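Local structure of flavohemoprotein (Vibrio cholerae O1 biovar El Tor, 4EH1) at residues K154-A159 with V175-E180. The protein forms the FAD- and NAD(P)H-binding reductase part of a flavohemoprotein that probably detoxifies nitric oxide by converting it to nitrate with oxygen. Numbering follows the deposited sequence.
Sequences KEHTFA and VWYRDE
In the beta-alpha-beta crossover that carries the chain from strand 144-150 through helix 159-169 to strand 172-177, within the parallel sheet of the NAD-binding domain, His156 of the loop entering the helix meets Tyr177 and Val175 at the end of the returning strand. His156 ND1 and Tyr177 OH lie 2.8 Å apart in a hydrogen bond that either could donate, bent to 147°. The phenol reaches the imidazole at its edge, close to the ring plane, and ND1 in turn sits in the plane of the phenol. The ring planes stand at 80°, but the pair is oblique, neither a stack nor an edge-to-face contact. With CG of His156 anti to its backbone nitrogen (chi1 -176°), the imidazole extends from the loop to the strand. The CE1-NE2 part of the ring meets carbon instead: Val175 CG2 approaches His156 NE2 obliquely at 3.8 Å, and Val175 CG1 lies 3.9 Å from His156 CE1. A compact branched residue suits this place, since both methyls can bear on one ring. Ala159, on the first turn of the helix, puts its small CB 3.6 Å above the centre of one imidazole face; the type II turn from His156 to Ala159 brings the two together. Beyond the end of the strand, a water accepts from Lys154 N and donates to Glu180 OE2, at 2.9 Å from each, and the same carboxylate oxygen also takes the backbone N-H of Ala153. Lys94 of the second subunit packs on His156 and Ala159. Because imidazole and phenol can each donate or accept a hydrogen bond, the His156-Tyr177 bond gives the hydroxyl of a buried tyrosine a partner, probably without requiring a charge on either ring, while the bond and the flanking carbons together probably limit rotation of the imidazole.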
ATOM      1  N   LYS A 154      -4.601   7.716  12.786  1.00 24.27           N
ATOM      2  CA  LYS A 154      -3.619   7.198  11.823  1.00 29.57           C
ATOM      3  C   LYS A 154      -3.233   5.733  12.044  1.00 21.45           C
ATOM      4  O   LYS A 154      -2.695   5.082  11.151  1.00 21.62           O
ATOM      5  CB  LYS A 154      -2.372   8.064  11.759  1.00 28.32           C
ATOM      6  CG  LYS A 154      -1.404   7.915  12.935  1.00 31.13           C
ATOM      7  CD  LYS A 154      -0.095   8.641  12.589  1.00 34.61           C
ATOM      8  CE  LYS A 154       0.970   8.445  13.686  1.00 40.16           C
ATOM      9  NZ  LYS A 154       0.579   9.087  14.986  1.00 41.82           N
ATOM     10  N   GLU A 155      -3.491   5.206  13.228  1.00 23.39           N
ATOM     11  CA  GLU A 155      -3.166   3.802  13.454  1.00 29.13           C
ATOM     12  C   GLU A 155      -4.434   2.921  13.405  1.00 26.49           C
ATOM     13  O   GLU A 155      -4.434   1.786  13.866  1.00 28.55           O
ATOM     14  CB  GLU A 155      -2.426   3.620  14.801  1.00 25.48           C
ATOM     15  CG  GLU A 155      -1.100   4.312  14.882  1.00 24.97           C
ATOM     16  CD  GLU A 155      -0.255   3.863  16.107  1.00 50.69           C
ATOM     17  OE1 GLU A 155      -0.190   2.645  16.422  1.00 45.34           O
ATOM     18  OE2 GLU A 155       0.348   4.739  16.768  1.00 46.84           O
ATOM     19  N   HIS A 156      -5.524   3.457  12.879  1.00 23.07           N
ATOM     20  CA  HIS A 156      -6.792   2.747  12.957  1.00 20.94           C
ATOM     21  C   HIS A 156      -6.870   1.709  11.808  1.00 28.77           C
ATOM     22  O   HIS A 156      -7.434   1.980  10.749  1.00 27.39           O
ATOM     23  CB  HIS A 156      -7.930   3.768  12.858  1.00 24.55           C
ATOM     24  CG  HIS A 156      -9.303   3.186  13.025  1.00 22.45           C
ATOM     25  ND1 HIS A 156     -10.430   3.974  13.193  1.00 25.62           N
ATOM     26  CD2 HIS A 156      -9.737   1.907  13.029  1.00 23.85           C
ATOM     27  CE1 HIS A 156     -11.490   3.199  13.319  1.00 22.12           C
ATOM     28  NE2 HIS A 156     -11.098   1.939  13.220  1.00 27.90           N
ATOM     29  N   THR A 157      -6.306   0.529  12.027  1.00 21.85           N
ATOM     30  CA  THR A 157      -6.171  -0.470  10.974  1.00 19.43           C
ATOM     31  C   THR A 157      -7.501  -0.999  10.438  1.00 22.79           C
ATOM     32  O   THR A 157      -8.379  -1.337  11.211  1.00 21.78           O
ATOM     33  CB  THR A 157      -5.363  -1.640  11.535  1.00 28.15           C
ATOM     34  OG1 THR A 157      -4.104  -1.139  12.009  1.00 33.09           O
ATOM     35  CG2 THR A 157      -5.151  -2.748  10.472  1.00 22.78           C
ATOM     36  N   PHE A 158      -7.639  -1.069   9.112  1.00 21.77           N
ATOM     37  CA  PHE A 158      -8.855  -1.543   8.460  1.00 21.98           C
ATOM     38  C   PHE A 158     -10.064  -0.650   8.669  1.00 26.29           C
ATOM     39  O   PHE A 158     -11.191  -1.146   8.557  1.00 29.44           O
ATOM     40  CB  PHE A 158      -9.238  -2.946   8.954  1.00 23.43           C
ATOM     41  CG  PHE A 158      -8.184  -3.974   8.724  1.00 19.29           C
ATOM     42  CD1 PHE A 158      -7.646  -4.156   7.469  1.00 21.47           C
ATOM     43  CD2 PHE A 158      -7.718  -4.758   9.778  1.00 27.77           C
ATOM     44  CE1 PHE A 158      -6.665  -5.138   7.259  1.00 27.48           C
ATOM     45  CE2 PHE A 158      -6.725  -5.728   9.575  1.00 23.96           C
ATOM     46  CZ  PHE A 158      -6.207  -5.907   8.318  1.00 25.12           C
ATOM     47  N   ALA A 159      -9.856   0.638   8.979  1.00 22.49           N
ATOM     48  CA  ALA A 159     -10.982   1.490   9.377  1.00 25.55           C
ATOM     49  C   ALA A 159     -12.114   1.392   8.341  1.00 27.75           C
ATOM     50  O   ALA A 159     -13.261   1.129   8.683  1.00 22.81           O
ATOM     51  CB  ALA A 159     -10.554   2.946   9.530  1.00 23.18           C
ATOM     52  N   VAL A 175     -15.118   1.827  18.680  1.00 22.71           N
ATOM     53  CA  VAL A 175     -13.687   2.046  18.605  1.00 21.36           C
ATOM     54  C   VAL A 175     -13.156   2.988  19.729  1.00 28.19           C
ATOM     55  O   VAL A 175     -13.819   3.941  20.096  1.00 26.19           O
ATOM     56  CB  VAL A 175     -13.324   2.603  17.233  1.00 28.28           C
ATOM     57  CG1 VAL A 175     -11.869   3.083  17.212  1.00 29.54           C
ATOM     58  CG2 VAL A 175     -13.589   1.512  16.124  1.00 22.04           C
ATOM     59  N   TRP A 176     -11.977   2.684  20.283  1.00 21.77           N
ATOM     60  CA  TRP A 176     -11.299   3.544  21.262  1.00 22.45           C
ATOM     61  C   TRP A 176      -9.942   4.031  20.695  1.00 28.81           C
ATOM     62  O   TRP A 176      -9.191   3.244  20.090  1.00 26.28           O
ATOM     63  CB  TRP A 176     -11.007   2.778  22.557  1.00 22.50           C
ATOM     64  CG  TRP A 176     -12.183   2.493  23.431  1.00 24.12           C
ATOM     65  CD1 TRP A 176     -12.531   3.137  24.565  1.00 25.79           C
ATOM     66  CD2 TRP A 176     -13.152   1.459  23.242  1.00 24.35           C
ATOM     67  NE1 TRP A 176     -13.662   2.584  25.092  1.00 26.62           N
ATOM     68  CE2 TRP A 176     -14.061   1.541  24.312  1.00 24.77           C
ATOM     69  CE3 TRP A 176     -13.341   0.476  22.261  1.00 24.76           C
ATOM     70  CZ2 TRP A 176     -15.152   0.681  24.442  1.00 25.01           C
ATOM     71  CZ3 TRP A 176     -14.411  -0.394  22.397  1.00 23.30           C
ATOM     72  CH2 TRP A 176     -15.301  -0.284  23.487  1.00 23.10           C
ATOM     73  N   TYR A 177      -9.633   5.318  20.877  1.00 26.04           N
ATOM     74  CA  TYR A 177      -8.321   5.858  20.506  1.00 24.54           C
ATOM     75  C   TYR A 177      -7.663   6.215  21.819  1.00 32.43           C
ATOM     76  O   TYR A 177      -8.234   6.959  22.639  1.00 27.52           O
ATOM     77  CB  TYR A 177      -8.432   7.122  19.643  1.00 27.16           C
ATOM     78  CG  TYR A 177      -8.885   6.951  18.198  1.00 27.21           C
ATOM     79  CD1 TYR A 177      -8.938   5.690  17.587  1.00 24.15           C
ATOM     80  CD2 TYR A 177      -9.240   8.070  17.429  1.00 27.87           C
ATOM     81  CE1 TYR A 177      -9.348   5.550  16.251  1.00 23.82           C
ATOM     82  CE2 TYR A 177      -9.661   7.938  16.103  1.00 28.05           C
ATOM     83  CZ  TYR A 177      -9.712   6.661  15.519  1.00 25.99           C
ATOM     84  OH  TYR A 177     -10.117   6.518  14.191  1.00 26.55           O
ATOM     85  N   ARG A 178      -6.480   5.665  22.048  1.00 29.69           N
ATOM     86  CA  ARG A 178      -5.780   5.921  23.309  1.00 31.23           C
ATOM     87  C   ARG A 178      -5.334   7.380  23.432  1.00 34.70           C
ATOM     88  O   ARG A 178      -5.360   7.942  24.515  1.00 31.06           O
ATOM     89  CB  ARG A 178      -4.550   5.040  23.421  1.00 27.33           C
ATOM     90  CG  ARG A 178      -3.855   5.083  24.757  1.00 32.87           C
ATOM     91  CD  ARG A 178      -2.542   4.353  24.641  1.00 35.18           C
ATOM     92  NE  ARG A 178      -1.560   5.125  23.890  1.00 33.74           N
ATOM     93  CZ  ARG A 178      -0.419   4.616  23.444  1.00 34.43           C
ATOM     94  NH1 ARG A 178      -0.129   3.347  23.686  1.00 29.76           N
ATOM     95  NH2 ARG A 178       0.426   5.372  22.769  1.00 32.18           N
ATOM     96  N   ASP A 179      -4.936   7.995  22.324  1.00 30.97           N
ATOM     97  CA  ASP A 179      -4.232   9.281  22.419  1.00 35.09           C
ATOM     98  C   ASP A 179      -4.961  10.512  21.886  1.00 37.91           C
ATOM     99  O   ASP A 179      -4.414  11.599  21.924  1.00 35.92           O
ATOM    100  CB  ASP A 179      -2.860   9.192  21.742  1.00 35.20           C
ATOM    101  CG  ASP A 179      -1.975   8.152  22.364  1.00 40.81           C
ATOM    102  OD1 ASP A 179      -2.101   7.948  23.583  1.00 40.63           O
ATOM    103  OD2 ASP A 179      -1.167   7.529  21.634  1.00 43.03           O
ATOM    104  N   GLU A 180      -6.163  10.361  21.354  1.00 35.56           N
ATOM    105  CA  GLU A 180      -6.880  11.543  20.881  1.00 39.87           C
ATOM    106  C   GLU A 180      -8.378  11.238  20.836  1.00 41.93           C
ATOM    107  O   GLU A 180      -8.796  10.096  21.014  1.00 32.33           O
ATOM    108  CB  GLU A 180      -6.348  11.981  19.500  1.00 38.11           C
ATOM    109  CG  GLU A 180      -6.515  10.903  18.399  1.00 38.43           C
ATOM    110  CD  GLU A 180      -5.825  11.263  17.069  1.00 44.14           C
ATOM    111  OE1 GLU A 180      -4.897  12.103  17.069  1.00 49.29           O
ATOM    112  OE2 GLU A 180      -6.215  10.710  16.021  1.00 41.57           O
TER
HETATM  113  O   HOH W   1      -4.158  10.332  13.989  1.00 26.22           O